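Flagellar hook-associated protein 2 (Helicobacter pylori, PDB 6IWY) caps the growing flagellar filament, promoting polymerization of flagellin at its tip and keeping exported subunits from leaking out before assembly. Local coordinates at residues Asn139-Gly144 with Lys238-Leu243; Val153-Lys158 with Leu220-Arg225; Leu171-Ser176 with Asn183-Lys188; Gln192-Asp197 with Ile209-Leu214. All coordinates share one frame; numbering follows the deposited sequence.

Contact 1: Asn139-Gly144 with Lys238-Leu243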
loop_
_atom_site.group_PDB
_atom_site.type_symbol
_atom_site.label_atom_id
_atom_site.label_comp_id
_atom_site.label_asym_id
_atom_site.label_seq_id
_atom_site.Cartn_x
_atom_site.Cartn_y
_atom_site.Cartn_z
ATOM N N ASN A 139 -1.849 28.473 -8.013
ATOM C CA ASN A 139 -2.991 29.117 -8.642
ATOM C C ASN A 139 -4.307 28.811 -7.931
ATOM O O ASN A 139 -4.446 27.795 -7.235
ATOM C CB ASN A 139 -3.104 28.701 -10.110
ATOM C CG ASN A 139 -1.893 29.101 -10.917
ATOM O OD1 ASN A 139 -1.453 28.360 -11.799
ATOM N ND2 ASN A 139 -1.329 30.270 -10.608
ATOM N N ALA A 140 -5.265 29.716 -8.119
ATOM C CA ALA A 140 -6.612 29.562 -7.581
ATOM C C ALA A 140 -7.270 28.430 -8.317
ATOM O O ALA A 140 -7.038 28.253 -9.522
ATOM C CB ALA A 140 -7.434 30.855 -7.773
ATOM N N LEU A 141 -8.074 27.661 -7.595
ATOM C CA LEU A 141 -8.998 26.747 -8.243
ATOM C C LEU A 141 -10.409 26.769 -7.631
ATOM O O LEU A 141 -10.610 26.912 -6.419
ATOM C CB LEU A 141 -8.432 25.312 -8.320
ATOM C CG LEU A 141 -7.746 24.622 -7.141
ATOM C CD1 LEU A 141 -8.537 24.774 -5.866
ATOM C CD2 LEU A 141 -7.497 23.137 -7.472
ATOM N N SER A 142 -11.387 26.696 -8.520
ATOM C CA SER A 142 -12.746 26.448 -8.130
ATOM C C SER A 142 -13.069 25.013 -8.544
ATOM O O SER A 142 -12.968 24.662 -9.717
ATOM C CB SER A 142 -13.716 27.468 -8.768
ATOM O OG SER A 142 -14.889 27.583 -7.943
ATOM N N LEU A 143 -13.447 24.191 -7.578
ATOM C CA LEU A 143 -13.868 22.824 -7.870
ATOM C C LEU A 143 -15.380 22.688 -7.775
ATOM O O LEU A 143 -15.938 22.481 -6.700
ATOM C CB LEU A 143 -13.156 21.807 -6.953
ATOM C CG LEU A 143 -11.634 21.698 -7.175
ATOM C CD1 LEU A 143 -11.080 20.473 -6.481
ATOM C CD2 LEU A 143 -11.264 21.645 -8.631
ATOM N N GLY A 144 -16.046 22.775 -8.912
ATOM C CA GLY A 144 -17.480 22.618 -8.931
ATOM C C GLY A 144 -17.973 21.547 -9.863
ATOM O O GLY A 144 -17.527 20.419 -9.806
ATOM N N LYS A 238 -6.307 16.905 -13.399
ATOM C CA LYS A 238 -4.938 17.349 -13.719
ATOM C C LYS A 238 -4.512 18.555 -12.856
ATOM O O LYS A 238 -3.346 18.665 -12.479
ATOM C CB LYS A 238 -4.774 17.636 -15.213
ATOM N N GLU A 239 -5.470 19.408 -12.498
ATOM C CA GLU A 239 -5.156 20.625 -11.764
ATOM C C GLU A 239 -4.641 20.343 -10.369
ATOM O O GLU A 239 -3.984 21.180 -9.773
ATOM C CB GLU A 239 -6.364 21.557 -11.692
ATOM C CG GLU A 239 -6.525 22.431 -12.912
ATOM C CD GLU A 239 -7.648 23.457 -12.783
ATOM O OE1 GLU A 239 -7.734 24.184 -11.747
ATOM O OE2 GLU A 239 -8.445 23.543 -13.747
ATOM N N LEU A 240 -4.960 19.180 -9.835
ATOM C CA LEU A 240 -4.460 18.793 -8.514
ATOM C C LEU A 240 -3.128 18.131 -8.621
ATOM O O LEU A 240 -2.412 18.022 -7.635
ATOM C CB LEU A 240 -5.416 17.834 -7.813
ATOM C CG LEU A 240 -6.803 18.402 -7.582
ATOM C CD1 LEU A 240 -7.592 17.495 -6.629
ATOM C CD2 LEU A 240 -6.725 19.822 -7.039
ATOM N N GLY A 241 -2.805 17.650 -9.805
ATOM C CA GLY A 241 -1.491 17.082 -10.034
ATOM C C GLY A 241 -1.351 15.585 -9.893
ATOM O O GLY A 241 -0.273 15.122 -9.624
ATOM N N PHE A 242 -2.425 14.830 -10.091
ATOM C CA PHE A 242 -2.324 13.377 -10.201
ATOM C C PHE A 242 -1.825 12.952 -11.583
ATOM O O PHE A 242 -2.595 12.900 -12.518
ATOM C CB PHE A 242 -3.683 12.724 -9.916
ATOM C CG PHE A 242 -4.072 12.782 -8.473
ATOM C CD1 PHE A 242 -3.497 11.921 -7.558
ATOM C CD2 PHE A 242 -4.965 13.729 -8.020
ATOM C CE1 PHE A 242 -3.834 11.997 -6.217
ATOM C CE2 PHE A 242 -5.292 13.815 -6.705
ATOM C CZ PHE A 242 -4.729 12.949 -5.796
ATOM N N LEU A 243 -0.535 12.655 -11.710
ATOM C CA LEU A 243 0.030 12.127 -12.974
ATOM C C LEU A 243 -0.848 10.966 -13.424
ATOM O O LEU A 243 -1.344 10.922 -14.560
ATOM C CB LEU A 243 1.484 11.618 -12.777
#
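Leu141 and Leu240 meet methyl to methyl, CD2 of Leu141 standing 3.4 Å from CD2 of Leu240, and the two side chains cross at about a right angle. Leu143 adds a more distant apolar touch: its CD1 lies 4.4 Å from CD2 of Leu240, so one leucine methyl faces two strand residues. The CG of Leu240 stands opposite its carbonyl carbon (chi1 -60°), which swings CD2 back to the strand although the CA-CB bond itself runs past it. The strand, 141-143, is an outermost member of a four-stranded antiparallel sheet and is bonded to strand 164-173; the short helix 237-240 comes just after strand 230-233, the outermost strand on the other side. Leu240 also packs on Ile186 and Met190 of helix 179-196.

The one polar group to reach across is the carboxylate of Glu239. Its extended chain carries OE1 to 3.7 Å from CB of Leu141, a van der Waals approach to an aliphatic carbon, and no hydrogen bond joins the two segments.

Contact 2: Val153-Lys158 with Leu220-Arg225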
loop_
_atom_site.group_PDB
_atom_site.type_symbol
_atom_site.label_atom_id
_atom_site.label_comp_id
_atom_site.label_asym_id
_atom_site.label_seq_id
_atom_site.Cartn_x
_atom_site.Cartn_y
_atom_site.Cartn_z
ATOM N N VAL A 153 -13.957 17.379 -10.141
ATOM C CA VAL A 153 -13.082 16.424 -9.504
ATOM C C VAL A 153 -13.943 15.551 -8.619
ATOM O O VAL A 153 -14.727 16.072 -7.844
ATOM C CB VAL A 153 -12.006 17.111 -8.621
ATOM C CG1 VAL A 153 -11.384 16.104 -7.590
ATOM C CG2 VAL A 153 -10.897 17.727 -9.492
ATOM N N SER A 154 -13.793 14.230 -8.726
ATOM C CA SER A 154 -14.420 13.307 -7.770
ATOM C C SER A 154 -13.509 12.129 -7.477
ATOM O O SER A 154 -12.727 11.726 -8.319
ATOM C CB SER A 154 -15.756 12.792 -8.273
ATOM O OG SER A 154 -15.574 11.755 -9.199
ATOM N N LEU A 155 -13.627 11.624 -6.256
ATOM C CA LEU A 155 -12.845 10.508 -5.748
ATOM C C LEU A 155 -13.698 9.255 -5.842
ATOM O O LEU A 155 -14.787 9.196 -5.230
ATOM C CB LEU A 155 -12.530 10.720 -4.262
ATOM C CG LEU A 155 -11.215 11.352 -3.887
ATOM C CD1 LEU A 155 -11.240 11.672 -2.438
ATOM C CD2 LEU A 155 -10.120 10.324 -4.207
ATOM N N ASN A 156 -13.201 8.254 -6.560
ATOM C CA ASN A 156 -13.842 6.952 -6.630
ATOM C C ASN A 156 -13.095 5.947 -5.776
ATOM O O ASN A 156 -11.956 5.585 -6.088
ATOM C CB ASN A 156 -13.865 6.453 -8.044
ATOM C CG ASN A 156 -15.227 6.152 -8.501
ATOM O OD1 ASN A 156 -15.963 7.076 -8.918
ATOM N ND2 ASN A 156 -15.617 4.882 -8.436
ATOM N N LEU A 157 -13.750 5.514 -4.694
ATOM C CA LEU A 157 -13.197 4.596 -3.727
ATOM C C LEU A 157 -14.193 3.496 -3.484
ATOM O O LEU A 157 -15.397 3.673 -3.758
ATOM C CB LEU A 157 -12.960 5.313 -2.414
ATOM C CG LEU A 157 -11.859 6.363 -2.422
ATOM C CD1 LEU A 157 -12.194 7.523 -1.464
ATOM C CD2 LEU A 157 -10.595 5.696 -2.005
ATOM N N LYS A 158 -13.688 2.381 -2.940
ATOM C CA LYS A 158 -14.516 1.269 -2.515
ATOM C C LYS A 158 -15.128 1.581 -1.159
ATOM O O LYS A 158 -14.431 1.938 -0.240
ATOM C CB LYS A 158 -13.687 -0.008 -2.411
ATOM C CG LYS A 158 -14.535 -1.236 -2.312
ATOM C CD LYS A 158 -13.726 -2.520 -2.352
ATOM C CE LYS A 158 -13.067 -2.864 -1.011
ATOM N NZ LYS A 158 -13.067 -4.346 -0.825
ATOM N N LEU A 220 0.153 15.023 -1.990
ATOM C CA LEU A 220 -0.912 14.386 -1.288
ATOM C C LEU A 220 -0.830 12.936 -1.668
ATOM O O LEU A 220 -0.408 12.603 -2.777
ATOM C CB LEU A 220 -2.266 14.934 -1.757
ATOM C CG LEU A 220 -3.067 15.766 -0.765
ATOM C CD1 LEU A 220 -2.308 17.010 -0.358
ATOM C CD2 LEU A 220 -4.411 16.144 -1.368
ATOM N N ILE A 221 -1.252 12.068 -0.764
ATOM C CA ILE A 221 -1.333 10.651 -1.065
ATOM C C ILE A 221 -2.621 10.096 -0.478
ATOM O O ILE A 221 -2.870 10.215 0.717
ATOM C CB ILE A 221 -0.068 9.904 -0.548
ATOM C CG1 ILE A 221 -0.102 8.433 -0.994
ATOM C CG2 ILE A 221 0.015 10.005 0.942
ATOM C CD1 ILE A 221 1.221 7.769 -1.075
ATOM N N ILE A 222 -3.484 9.557 -1.321
ATOM C CA ILE A 222 -4.693 8.854 -0.847
ATOM C C ILE A 222 -4.230 7.405 -0.670
ATOM O O ILE A 222 -3.559 6.867 -1.542
ATOM C CB ILE A 222 -5.858 8.957 -1.882
ATOM C CG1 ILE A 222 -6.005 10.410 -2.362
ATOM C CG2 ILE A 222 -7.205 8.501 -1.279
ATOM C CD1 ILE A 222 -6.998 10.638 -3.537
ATOM N N ASN A 223 -4.500 6.806 0.477
ATOM C CA ASN A 223 -4.158 5.397 0.715
ATOM C C ASN A 223 -5.384 4.712 1.232
ATOM O O ASN A 223 -6.122 5.290 2.040
ATOM C CB ASN A 223 -3.014 5.237 1.719
ATOM C CG ASN A 223 -2.797 3.775 2.170
ATOM O OD1 ASN A 223 -2.710 3.515 3.353
ATOM N ND2 ASN A 223 -2.705 2.838 1.234
ATOM N N ASP A 224 -5.623 3.512 0.697
ATOM C CA ASP A 224 -6.654 2.598 1.169
ATOM C C ASP A 224 -5.990 1.281 1.592
ATOM O O ASP A 224 -5.497 0.541 0.745
ATOM C CB ASP A 224 -7.666 2.334 0.068
ATOM C CG ASP A 224 -8.808 1.407 0.525
ATOM O OD1 ASP A 224 -8.990 1.173 1.759
ATOM O OD2 ASP A 224 -9.544 0.910 -0.371
ATOM N N ARG A 225 -5.973 1.004 2.891
ATOM C CA ARG A 225 -5.331 -0.178 3.383
ATOM C C ARG A 225 -6.055 -1.430 2.967
ATOM O O ARG A 225 -5.436 -2.494 2.936
ATOM C CB ARG A 225 -5.254 -0.193 4.884
ATOM C CG ARG A 225 -4.490 0.911 5.556
ATOM C CD ARG A 225 -4.681 0.820 7.133
ATOM N NE ARG A 225 -4.308 2.109 7.736
ATOM C CZ ARG A 225 -3.077 2.441 8.151
ATOM N NH1 ARG A 225 -2.060 1.564 8.095
ATOM N NH2 ARG A 225 -2.860 3.672 8.635
#
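Ile222 carries this contact from the side of strand 219-224, meeting Leu155 and Leu157 of strand 154-158 across the interior between two antiparallel sheets. Before it in sequence, Leu220 leans on helix 179-196 and Ile221 on Asp212 of the neighbouring strand, so it is at Ile222 that the strand first reaches the facing sheet. There the two branches are divided between the leucines. CG1 lies beside the backbone N and the chain continues extended (chi2 172°), which sends CD1 to 3.2 Å from CD2 of Leu155; these side chains slide past each other in opposite directions. The shorter branch serves the second leucine, CG2 of Ile222 lying 4.5 Å from CD2 of Leu157. Asn223 turns its CB away and donates through ND2 to the backbone of Phe127 and Ser129. Asp224 points to the facing strand again, yet its OD2 stays 6.3 Å from NZ of Lys158. Each charge has its own salt bridge, Asp224 with Arg226 and Lys158 with Glu350, and Arg226 NH1 also donates to O of Lys158, linking the two strand ends. With no hydrogen bond between the segments, the sheets are joined here by buried branched aliphatic groups, while the charged partners gather at the end of the strands, an arrangement consistent with hydrophobic burial as the main source of cohesion.

Contact 3: Leu171-Ser176 with Asn183-Lys188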
loop_
_atom_site.group_PDB
_atom_site.type_symbol
_atom_site.label_atom_id
_atom_site.label_comp_id
_atom_site.label_asym_id
_atom_site.label_seq_id
_atom_site.Cartn_x
_atom_site.Cartn_y
_atom_site.Cartn_z
ATOM N N LEU A 171 -14.714 22.853 -3.896
ATOM C CA LEU A 171 -13.685 23.697 -3.329
ATOM C C LEU A 171 -13.527 24.971 -4.133
ATOM O O LEU A 171 -13.125 24.920 -5.298
ATOM C CB LEU A 171 -12.347 22.960 -3.355
ATOM C CG LEU A 171 -11.191 23.640 -2.632
ATOM C CD1 LEU A 171 -11.538 23.842 -1.133
ATOM C CD2 LEU A 171 -9.921 22.797 -2.794
ATOM N N GLU A 172 -13.816 26.111 -3.509
ATOM C CA GLU A 172 -13.620 27.401 -4.150
ATOM C C GLU A 172 -12.465 28.035 -3.406
ATOM O O GLU A 172 -12.625 28.472 -2.278
ATOM C CB GLU A 172 -14.895 28.258 -4.088
ATOM N N LEU A 173 -11.294 28.056 -4.026
ATOM C CA LEU A 173 -10.078 28.446 -3.325
ATOM C C LEU A 173 -9.345 29.509 -4.108
ATOM O O LEU A 173 -8.968 29.260 -5.250
ATOM C CB LEU A 173 -9.174 27.232 -3.182
ATOM C CG LEU A 173 -8.061 27.282 -2.148
ATOM C CD1 LEU A 173 -8.650 27.388 -0.737
ATOM C CD2 LEU A 173 -7.204 26.030 -2.294
ATOM N N PRO A 174 -9.140 30.702 -3.509
ATOM C CA PRO A 174 -8.356 31.719 -4.218
ATOM C C PRO A 174 -6.883 31.305 -4.310
ATOM O O PRO A 174 -6.499 30.279 -3.746
ATOM C CB PRO A 174 -8.514 32.957 -3.331
ATOM C CG PRO A 174 -8.683 32.371 -1.953
ATOM C CD PRO A 174 -9.521 31.153 -2.153
ATOM N N GLU A 175 -6.077 32.091 -5.022
ATOM C CA GLU A 175 -4.625 31.856 -5.101
ATOM C C GLU A 175 -4.083 31.505 -3.713
ATOM O O GLU A 175 -4.442 32.131 -2.714
ATOM C CB GLU A 175 -3.892 33.089 -5.670
ATOM C CG GLU A 175 -2.457 32.824 -6.170
ATOM C CD GLU A 175 -1.756 34.090 -6.652
ATOM O OE1 GLU A 175 -0.504 34.141 -6.648
ATOM O OE2 GLU A 175 -2.460 35.053 -7.027
ATOM N N SER A 176 -3.243 30.482 -3.651
ATOM C CA SER A 176 -2.696 30.045 -2.381
ATOM C C SER A 176 -1.430 30.828 -2.124
ATOM O O SER A 176 -0.704 31.163 -3.060
ATOM C CB SER A 176 -2.411 28.544 -2.404
ATOM N N ASN A 183 -2.448 22.485 -0.642
ATOM C CA ASN A 183 -2.634 21.053 -0.483
ATOM C C ASN A 183 -3.400 20.748 0.783
ATOM O O ASN A 183 -4.311 19.940 0.764
ATOM C CB ASN A 183 -1.315 20.283 -0.509
ATOM C CG ASN A 183 -1.093 19.547 -1.820
ATOM O OD1 ASN A 183 -2.035 19.142 -2.508
ATOM N ND2 ASN A 183 0.167 19.353 -2.162
ATOM N N THR A 184 -3.048 21.408 1.877
ATOM C CA THR A 184 -3.800 21.221 3.090
ATOM C C THR A 184 -5.285 21.457 2.770
ATOM O O THR A 184 -6.146 20.652 3.115
ATOM C CB THR A 184 -3.291 22.129 4.215
ATOM O OG1 THR A 184 -1.897 21.885 4.419
ATOM C CG2 THR A 184 -4.040 21.844 5.529
ATOM N N ALA A 185 -5.582 22.527 2.051
ATOM C CA ALA A 185 -6.978 22.834 1.722
ATOM C C ALA A 185 -7.640 21.681 0.987
ATOM O O ALA A 185 -8.737 21.260 1.332
ATOM C CB ALA A 185 -7.064 24.084 0.904
ATOM N N ILE A 186 -6.955 21.151 -0.013
ATOM C CA ILE A 186 -7.480 20.016 -0.763
ATOM C C ILE A 186 -7.689 18.837 0.162
ATOM O O ILE A 186 -8.778 18.218 0.170
ATOM C CB ILE A 186 -6.542 19.611 -1.847
ATOM C CG1 ILE A 186 -6.516 20.677 -2.929
ATOM C CG2 ILE A 186 -6.966 18.289 -2.421
ATOM C CD1 ILE A 186 -5.278 20.648 -3.753
ATOM N N GLN A 187 -6.653 18.533 0.945
ATOM C CA GLN A 187 -6.742 17.495 1.958
ATOM C C GLN A 187 -7.999 17.642 2.827
ATOM O O GLN A 187 -8.719 16.677 3.045
ATOM C CB GLN A 187 -5.514 17.519 2.842
ATOM C CG GLN A 187 -5.492 16.446 3.914
ATOM C CD GLN A 187 -4.279 16.590 4.830
ATOM O OE1 GLN A 187 -4.029 17.670 5.381
ATOM N NE2 GLN A 187 -3.518 15.515 4.984
ATOM N N LYS A 188 -8.252 18.855 3.307
ATOM C CA LYS A 188 -9.424 19.126 4.132
ATOM C C LYS A 188 -10.662 18.835 3.307
ATOM O O LYS A 188 -11.580 18.140 3.758
ATOM C CB LYS A 188 -9.460 20.584 4.628
#
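Leu171 and Leu173 lie at the end of strand 164-173, and the helix that follows it in the chain, 179-196, folds back over the same sheet face to meet them through Ala185 and Ile186. Both leucines send their CB atoms to the helix, as alternate residues of a strand do. In Leu173, CG stands opposite the backbone N (chi1 -162°), and this turns both methyls onto Ala185: CB of Ala185 is 3.7 Å from CD2 of Leu173 and 4.0 Å from CD1 of Leu173. Leu171 uses a single methyl, its CD2 lying 4.0 Å from CG1 of Ile186, and the two side chains cross at about a right angle.

All of this is apolar, and no hydrogen bond crosses. Ile186 is buried and also touches Leu220 of the second sheet, while Asn183 donates through ND2 to O of Gly217. In the neighbouring strand 141-143, Leu141 packs beside both leucines. The arrangement is a packing found in alpha+beta domains, where a helix following a strand runs back across the face of an antiparallel sheet; here the helix packs on a second sheet as well.

Contact 4: Gln192-Asp197 with Ile209-Leu214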
loop_
_atom_site.group_PDB
_atom_site.type_symbol
_atom_site.label_atom_id
_atom_site.label_comp_id
_atom_site.label_asym_id
_atom_site.label_seq_id
_atom_site.Cartn_x
_atom_site.Cartn_y
_atom_site.Cartn_z
ATOM N N GLN A 192 -13.246 16.157 4.371
ATOM C CA GLN A 192 -14.606 16.581 4.749
ATOM C C GLN A 192 -15.641 15.824 3.944
ATOM O O GLN A 192 -16.658 15.420 4.463
ATOM C CB GLN A 192 -14.798 18.089 4.564
ATOM C CG GLN A 192 -14.249 18.925 5.707
ATOM C CD GLN A 192 -14.581 20.421 5.593
ATOM O OE1 GLN A 192 -15.642 20.798 5.095
ATOM N NE2 GLN A 192 -13.679 21.273 6.079
ATOM N N ALA A 193 -15.360 15.606 2.675
ATOM C CA ALA A 193 -16.296 14.911 1.817
ATOM C C ALA A 193 -16.464 13.479 2.324
ATOM O O ALA A 193 -17.577 13.000 2.557
ATOM C CB ALA A 193 -15.821 14.925 0.363
ATOM N N LEU A 194 -15.341 12.805 2.518
ATOM C CA LEU A 194 -15.383 11.440 2.965
ATOM C C LEU A 194 -16.064 11.303 4.327
ATOM O O LEU A 194 -16.823 10.366 4.546
ATOM C CB LEU A 194 -13.981 10.843 2.929
ATOM C CG LEU A 194 -13.545 10.466 1.514
ATOM C CD1 LEU A 194 -12.064 10.104 1.426
ATOM C CD2 LEU A 194 -14.358 9.332 1.066
ATOM N N GLU A 195 -15.853 12.259 5.218
ATOM C CA GLU A 195 -16.477 12.195 6.537
ATOM C C GLU A 195 -17.968 12.474 6.448
ATOM O O GLU A 195 -18.734 12.059 7.312
ATOM C CB GLU A 195 -15.822 13.188 7.490
ATOM C CG GLU A 195 -14.412 12.815 7.876
ATOM C CD GLU A 195 -13.609 13.966 8.513
ATOM O OE1 GLU A 195 -14.120 15.110 8.566
ATOM O OE2 GLU A 195 -12.452 13.719 8.965
ATOM N N ASN A 196 -18.388 13.173 5.402
ATOM C CA ASN A 196 -19.780 13.544 5.253
ATOM C C ASN A 196 -20.613 12.551 4.461
ATOM O O ASN A 196 -21.832 12.724 4.359
ATOM C CB ASN A 196 -19.876 14.931 4.616
ATOM C CG ASN A 196 -19.614 16.047 5.619
ATOM O OD1 ASN A 196 -20.111 16.004 6.759
ATOM N ND2 ASN A 196 -18.832 17.046 5.211
ATOM N N ASP A 197 -19.968 11.517 3.915
ATOM C CA ASP A 197 -20.653 10.489 3.101
ATOM C C ASP A 197 -20.859 9.209 3.950
ATOM O O ASP A 197 -19.933 8.748 4.591
ATOM C CB ASP A 197 -19.843 10.214 1.812
ATOM C CG ASP A 197 -20.543 9.250 0.816
ATOM O OD1 ASP A 197 -21.080 8.175 1.220
ATOM O OD2 ASP A 197 -20.503 9.538 -0.406
ATOM N N ILE A 209 -9.158 4.479 5.190
ATOM C CA ILE A 209 -8.895 5.483 4.175
ATOM C C ILE A 209 -8.279 6.696 4.821
ATOM O O ILE A 209 -8.829 7.248 5.780
ATOM C CB ILE A 209 -10.147 5.915 3.402
ATOM C CG1 ILE A 209 -10.702 4.738 2.620
ATOM C CG2 ILE A 209 -9.780 6.940 2.399
ATOM C CD1 ILE A 209 -11.934 5.112 1.752
ATOM N N SER A 210 -7.149 7.119 4.281
ATOM C CA SER A 210 -6.564 8.367 4.701
ATOM C C SER A 210 -5.973 9.111 3.520
ATOM O O SER A 210 -5.685 8.529 2.470
ATOM C CB SER A 210 -5.489 8.109 5.751
ATOM O OG SER A 210 -4.552 7.197 5.239
ATOM N N ILE A 211 -5.796 10.407 3.733
ATOM C CA ILE A 211 -5.181 11.311 2.793
ATOM C C ILE A 211 -4.120 12.111 3.542
ATOM O O ILE A 211 -4.438 13.040 4.263
ATOM C CB ILE A 211 -6.232 12.263 2.244
ATOM C CG1 ILE A 211 -7.269 11.495 1.429
ATOM C CG2 ILE A 211 -5.606 13.296 1.347
ATOM C CD1 ILE A 211 -8.636 11.856 1.768
ATOM N N ASP A 212 -2.864 11.737 3.368
ATOM C CA ASP A 212 -1.729 12.406 4.005
ATOM C C ASP A 212 -1.070 13.425 3.070
ATOM O O ASP A 212 -1.144 13.302 1.855
ATOM C CB ASP A 212 -0.637 11.383 4.382
ATOM C CG ASP A 212 -1.054 10.413 5.488
ATOM O OD1 ASP A 212 -1.998 10.708 6.240
ATOM O OD2 ASP A 212 -0.408 9.340 5.600
ATOM N N THR A 213 -0.400 14.411 3.658
ATOM C CA THR A 213 0.507 15.268 2.913
ATOM C C THR A 213 1.942 14.770 3.082
ATOM O O THR A 213 2.310 14.203 4.109
ATOM C CB THR A 213 0.432 16.723 3.363
ATOM O OG1 THR A 213 1.171 16.883 4.576
ATOM C CG2 THR A 213 -1.017 17.136 3.589
ATOM N N LEU A 214 2.752 15.027 2.066
ATOM C CA LEU A 214 4.088 14.467 1.982
ATOM C C LEU A 214 5.002 15.398 1.167
ATOM O O LEU A 214 4.542 16.400 0.628
ATOM C CB LEU A 214 3.951 13.049 1.424
ATOM C CG LEU A 214 4.811 12.434 0.330
ATOM C CD1 LEU A 214 6.211 11.933 0.787
ATOM C CD2 LEU A 214 3.961 11.281 -0.198
#
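Leu194, near the end of helix 179-196, places one methyl against two isoleucines of strand 209-214. Its CD1 lies 3.9 Å from CD1 of Ile211 and 4.0 Å from CG2 of Ile209, so the close part of the contact is gathered on a single carbon. With CG beside the backbone N (chi1 -77°) and an extended second torsion, CD1 is carried forward off the helix to the strand. The Leu194 side chain crosses that of Ile209 at about a right angle and that of Ile211 at a slant. All three residues are buried, and Phe200 packs on both Leu194 and Ile209.

Side chains alternate along this strand, so Ile209 and Ile211 face the helix and Ser210, between them, turns away; the strand is outermost in a three-stranded antiparallel sheet, where it pairs with 219-224. Leu194, with Ala193 and Asp197, also touches Val167 of the four-stranded sheet.

Away from the leucine the contact is loose. Gln192, Glu195 and Asn196 are exposed and make no contact with the strand. On the strand, Asp212 is engaged instead by Arg124 in a salt bridge and by Tyr126 in a hydrogen bond.

The four contacts all lie in the stretch from strand 129-132 to just beyond helix 237-240, one compact alpha+beta region of the crystallized fragment in which helix 179-196 packs against both sheets, beside the place where they meet directly. Contacts 3 and 4 use the first half and the last turns of that helix, centres about 14 Å apart, and Gln187 NE2 is 2.7 Å from Ile211 O, a probable hydrogen bond between them. Contact 2 joins the sheets; its centre is about 8 Å from that of contact 4, where Leu157 CD1 lies 3.8 Å from Leu194 CD2. Contact 1, about 9 Å from contact 3 between centres, closes the loop that contains the other three, and its Phe242 packs on Ile222.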